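Phosphatidylinositol-specific phospholipase C1 (Streptomyces antibioticus, PDB 3H4X) belongs to the calcium-dependent phosphoinositide phospholipase C family and is built round a closed, mainly parallel beta barrel flanked by helices. Local coordinates at residues L163-V174 / L252-D260. Sequence-based numbering, arbitrary orientation.
Sequences LTGGHATADEAV and LRPWFVVFD
The N-terminal turn of helix 170-177 packs against the short 3-10 segment 253-255, with the CA atoms of Asp171 and Pro254 4.8 Å apart. Their joint illustrates how the first turn of a helix, whose amides lack partners within the helix, finds acceptors elsewhere. Asp171 N donates to Pro254 O at 2.9 Å; the oxygen receives it in the carbonyl plane, though the N-H is bent to 145°. One residue on, Glu172 N is capped by Thr169 OG1 at 3.1 Å. With chi1 at 69°, that hydroxyl sits between its own N and C, turned back over the helix start, while Thr169 also packs on CB and CG of the proline ring. The Trp255 side chain points away at its root but swings back, so that one face of its six-membered ring is covered by Thr169 CA in a CH-pi contact (4.1 Å to the centroid) and by Ala170 N, 3.5 Å from CZ3. Deeper in, Val257 CG1 meets Ala170 CB and, at 3.8 Å, Val174 CG1. Asp171 OD1 forms a salt bridge with Arg244 and a hydrogen bond with Tyr281 OH. Val257 leads directly into strand 258-262, which runs parallel to strands 232-236 and 282-286. The whole is a capped helix N-terminus packed against the loop entering a strand of the closed parallel barrel, the TIM-barrel-like fold of phosphatidylinositol-specific phospholipases C.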
loop_
_atom_site.group_PDB
_atom_site.type_symbol
_atom_site.label_atom_id
_atom_site.label_comp_id
_atom_site.label_asym_id
_atom_site.label_seq_id
_atom_site.Cartn_x
_atom_site.Cartn_y
_atom_site.Cartn_z
ATOM N N LEU A 163 -1.055 11.280 10.623
ATOM C CA LEU A 163 -1.261 12.296 9.599
ATOM C C LEU A 163 -2.302 13.316 10.036
ATOM O O LEU A 163 -2.141 14.513 9.820
ATOM C CB LEU A 163 -1.704 11.659 8.282
ATOM C CG LEU A 163 -1.969 12.634 7.132
ATOM C CD1 LEU A 163 -0.673 13.283 6.658
ATOM C CD2 LEU A 163 -2.659 11.916 5.986
ATOM N N THR A 164 -3.376 12.842 10.651
ATOM C CA THR A 164 -4.512 13.702 10.944
ATOM C C THR A 164 -4.237 14.683 12.080
ATOM O O THR A 164 -4.721 15.814 12.063
ATOM C CB THR A 164 -5.766 12.865 11.243
ATOM O OG1 THR A 164 -6.075 12.065 10.096
ATOM C CG2 THR A 164 -6.949 13.758 11.562
ATOM N N GLY A 165 -3.456 14.262 13.068
ATOM C CA GLY A 165 -3.186 15.117 14.221
ATOM C C GLY A 165 -4.476 15.589 14.865
ATOM O O GLY A 165 -5.356 14.784 15.164
ATOM N N GLY A 166 -4.594 16.900 15.069
ATOM C CA GLY A 166 -5.777 17.474 15.707
ATOM C C GLY A 166 -6.874 17.867 14.734
ATOM O O GLY A 166 -7.907 18.401 15.136
ATOM N N HIS A 167 -6.655 17.605 13.449
ATOM C CA HIS A 167 -7.643 17.935 12.423
ATOM C C HIS A 167 -8.871 17.036 12.528
ATOM O O HIS A 167 -8.825 15.968 13.141
ATOM C CB HIS A 167 -7.030 17.824 11.025
ATOM C CG HIS A 167 -6.020 18.887 10.722
ATOM N ND1 HIS A 167 -6.374 20.141 10.271
ATOM C CD2 HIS A 167 -4.669 18.883 10.799
ATOM C CE1 HIS A 167 -5.283 20.864 10.088
ATOM N NE2 HIS A 167 -4.235 20.125 10.402
ATOM N N ALA A 168 -9.971 17.472 11.926
ATOM C CA ALA A 168 -11.215 16.714 11.991
ATOM C C ALA A 168 -11.159 15.435 11.155
ATOM O O ALA A 168 -11.744 14.420 11.530
ATOM C CB ALA A 168 -12.388 17.577 11.557
ATOM N N THR A 169 -10.465 15.494 10.022
ATOM C CA THR A 169 -10.365 14.347 9.121
ATOM C C THR A 169 -9.000 14.303 8.447
ATOM O O THR A 169 -8.278 15.301 8.411
ATOM C CB THR A 169 -11.410 14.405 7.996
ATOM O OG1 THR A 169 -11.086 15.481 7.108
ATOM C CG2 THR A 169 -12.820 14.586 8.552
ATOM N N ALA A 170 -8.663 13.146 7.890
ATOM C CA ALA A 170 -7.414 12.984 7.164
ATOM C C ALA A 170 -7.364 13.915 5.958
ATOM O O ALA A 170 -6.323 14.493 5.652
ATOM C CB ALA A 170 -7.239 11.538 6.730
ATOM N N ASP A 171 -8.491 14.064 5.269
ATOM C CA ASP A 171 -8.540 14.938 4.106
ATOM C C ASP A 171 -8.221 16.380 4.485
ATOM O O ASP A 171 -7.457 17.061 3.799
ATOM C CB ASP A 171 -9.910 14.888 3.441
ATOM C CG ASP A 171 -9.952 15.696 2.167
ATOM O OD1 ASP A 171 -9.259 15.312 1.207
ATOM O OD2 ASP A 171 -10.659 16.729 2.135
ATOM N N GLU A 172 -8.829 16.853 5.566
ATOM C CA GLU A 172 -8.590 18.211 6.024
ATOM C C GLU A 172 -7.106 18.394 6.324
ATOM O O GLU A 172 -6.494 19.382 5.917
ATOM C CB GLU A 172 -9.424 18.509 7.271
ATOM C CG GLU A 172 -9.184 19.882 7.880
ATOM C CD GLU A 172 -9.893 20.055 9.212
ATOM O OE1 GLU A 172 -11.141 20.110 9.219
ATOM O OE2 GLU A 172 -9.201 20.144 10.250
ATOM N N ALA A 173 -6.530 17.435 7.040
ATOM C CA ALA A 173 -5.130 17.507 7.417
ATOM C C ALA A 173 -4.211 17.531 6.201
ATOM O O ALA A 173 -3.292 18.347 6.116
ATOM C CB ALA A 173 -4.773 16.345 8.324
ATOM N N VAL A 174 -4.448 16.629 5.257
ATOM C CA VAL A 174 -3.517 16.475 4.152
ATOM C C VAL A 174 -3.568 17.674 3.196
ATOM O O VAL A 174 -2.536 18.141 2.713
ATOM C CB VAL A 174 -3.727 15.124 3.423
ATOM C CG1 VAL A 174 -4.843 15.215 2.392
ATOM C CG2 VAL A 174 -2.417 14.643 2.798
ATOM N N LEU A 252 -17.931 9.373 4.710
ATOM C CA LEU A 252 -16.824 8.444 4.508
ATOM C C LEU A 252 -15.714 9.083 3.686
ATOM O O LEU A 252 -14.541 8.734 3.832
ATOM C CB LEU A 252 -17.300 7.181 3.789
ATOM C CG LEU A 252 -18.289 6.262 4.510
ATOM C CD1 LEU A 252 -18.732 5.124 3.598
ATOM C CD2 LEU A 252 -17.693 5.719 5.799
ATOM N N ARG A 253 -16.090 10.015 2.818
ATOM C CA ARG A 253 -15.175 10.530 1.809
ATOM C C ARG A 253 -13.865 11.116 2.341
ATOM O O ARG A 253 -12.814 10.847 1.776
ATOM C CB ARG A 253 -15.893 11.525 0.896
ATOM C CG ARG A 253 -17.052 10.905 0.134
ATOM C CD ARG A 253 -17.727 11.915 -0.769
ATOM N NE ARG A 253 -18.979 11.386 -1.302
ATOM C CZ ARG A 253 -20.031 12.130 -1.619
ATOM N NH1 ARG A 253 -19.985 13.443 -1.452
ATOM N NH2 ARG A 253 -21.132 11.556 -2.087
ATOM N N PRO A 254 -13.916 11.907 3.426
ATOM C CA PRO A 254 -12.672 12.557 3.860
ATOM C C PRO A 254 -11.684 11.629 4.568
ATOM O O PRO A 254 -10.651 12.090 5.055
ATOM C CB PRO A 254 -13.155 13.659 4.808
ATOM C CG PRO A 254 -14.465 13.182 5.298
ATOM C CD PRO A 254 -15.088 12.393 4.178
ATOM N N TRP A 255 -11.986 10.334 4.606
ATOM C CA TRP A 255 -11.061 9.354 5.165
ATOM C C TRP A 255 -10.235 8.668 4.083
ATOM O O TRP A 255 -9.380 7.842 4.390
ATOM C CB TRP A 255 -11.806 8.374 6.085
ATOM C CG TRP A 255 -12.298 9.119 7.274
ATOM C CD1 TRP A 255 -13.579 9.491 7.546
ATOM C CD2 TRP A 255 -11.487 9.683 8.308
ATOM N NE1 TRP A 255 -13.622 10.226 8.707
ATOM C CE2 TRP A 255 -12.347 10.357 9.194
ATOM C CE3 TRP A 255 -10.116 9.664 8.578
ATOM C CZ2 TRP A 255 -11.880 11.010 10.336
ATOM C CZ3 TRP A 255 -9.653 10.317 9.708
ATOM C CH2 TRP A 255 -10.535 10.980 10.573
ATOM N N PHE A 256 -10.473 9.059 2.830
ATOM C CA PHE A 256 -9.703 8.583 1.682
ATOM C C PHE A 256 -8.751 9.673 1.192
ATOM O O PHE A 256 -9.191 10.699 0.664
ATOM C CB PHE A 256 -10.637 8.215 0.532
ATOM C CG PHE A 256 -11.494 7.009 0.789
ATOM C CD1 PHE A 256 -10.985 5.730 0.620
ATOM C CD2 PHE A 256 -12.818 7.153 1.165
ATOM C CE1 PHE A 256 -11.779 4.618 0.834
ATOM C CE2 PHE A 256 -13.615 6.043 1.379
ATOM C CZ PHE A 256 -13.093 4.773 1.213
ATOM N N VAL A 257 -7.452 9.445 1.351
ATOM C CA VAL A 257 -6.453 10.383 0.843
ATOM C C VAL A 257 -5.432 9.669 -0.042
ATOM O O VAL A 257 -4.379 10.222 -0.378
ATOM C CB VAL A 257 -5.749 11.154 1.978
ATOM C CG1 VAL A 257 -6.760 12.004 2.741
ATOM C CG2 VAL A 257 -5.026 10.201 2.926
ATOM N N VAL A 258 -5.766 8.433 -0.411
ATOM C CA VAL A 258 -4.941 7.589 -1.264
ATOM C C VAL A 258 -5.826 7.044 -2.378
ATOM O O VAL A 258 -6.979 6.679 -2.142
ATOM C CB VAL A 258 -4.308 6.428 -0.462
ATOM C CG1 VAL A 258 -3.391 5.587 -1.352
ATOM C CG2 VAL A 258 -3.555 6.974 0.744
ATOM N N PHE A 259 -5.276 7.009 -3.586
ATOM C CA PHE A 259 -6.001 6.608 -4.784
ATOM C C PHE A 259 -5.100 5.671 -5.558
ATOM O O PHE A 259 -3.886 5.861 -5.592
ATOM C CB PHE A 259 -6.358 7.843 -5.606
ATOM C CG PHE A 259 -7.219 8.808 -4.861
ATOM C CD1 PHE A 259 -8.596 8.790 -5.018
ATOM C CD2 PHE A 259 -6.663 9.705 -3.964
ATOM C CE1 PHE A 259 -9.394 9.663 -4.303
ATOM C CE2 PHE A 259 -7.455 10.584 -3.252
ATOM C CZ PHE A 259 -8.823 10.565 -3.427
ATOM N N ASP A 260 -5.690 4.648 -6.159
ATOM C CA ASP A 260 -4.923 3.557 -6.736
ATOM C C ASP A 260 -5.620 3.126 -8.015
ATOM O O ASP A 260 -6.794 2.742 -7.989
ATOM C CB ASP A 260 -4.881 2.417 -5.714
ATOM C CG ASP A 260 -3.935 1.309 -6.095
ATOM O OD1 ASP A 260 -4.106 0.732 -7.184
ATOM O OD2 ASP A 260 -3.025 1.006 -5.291
#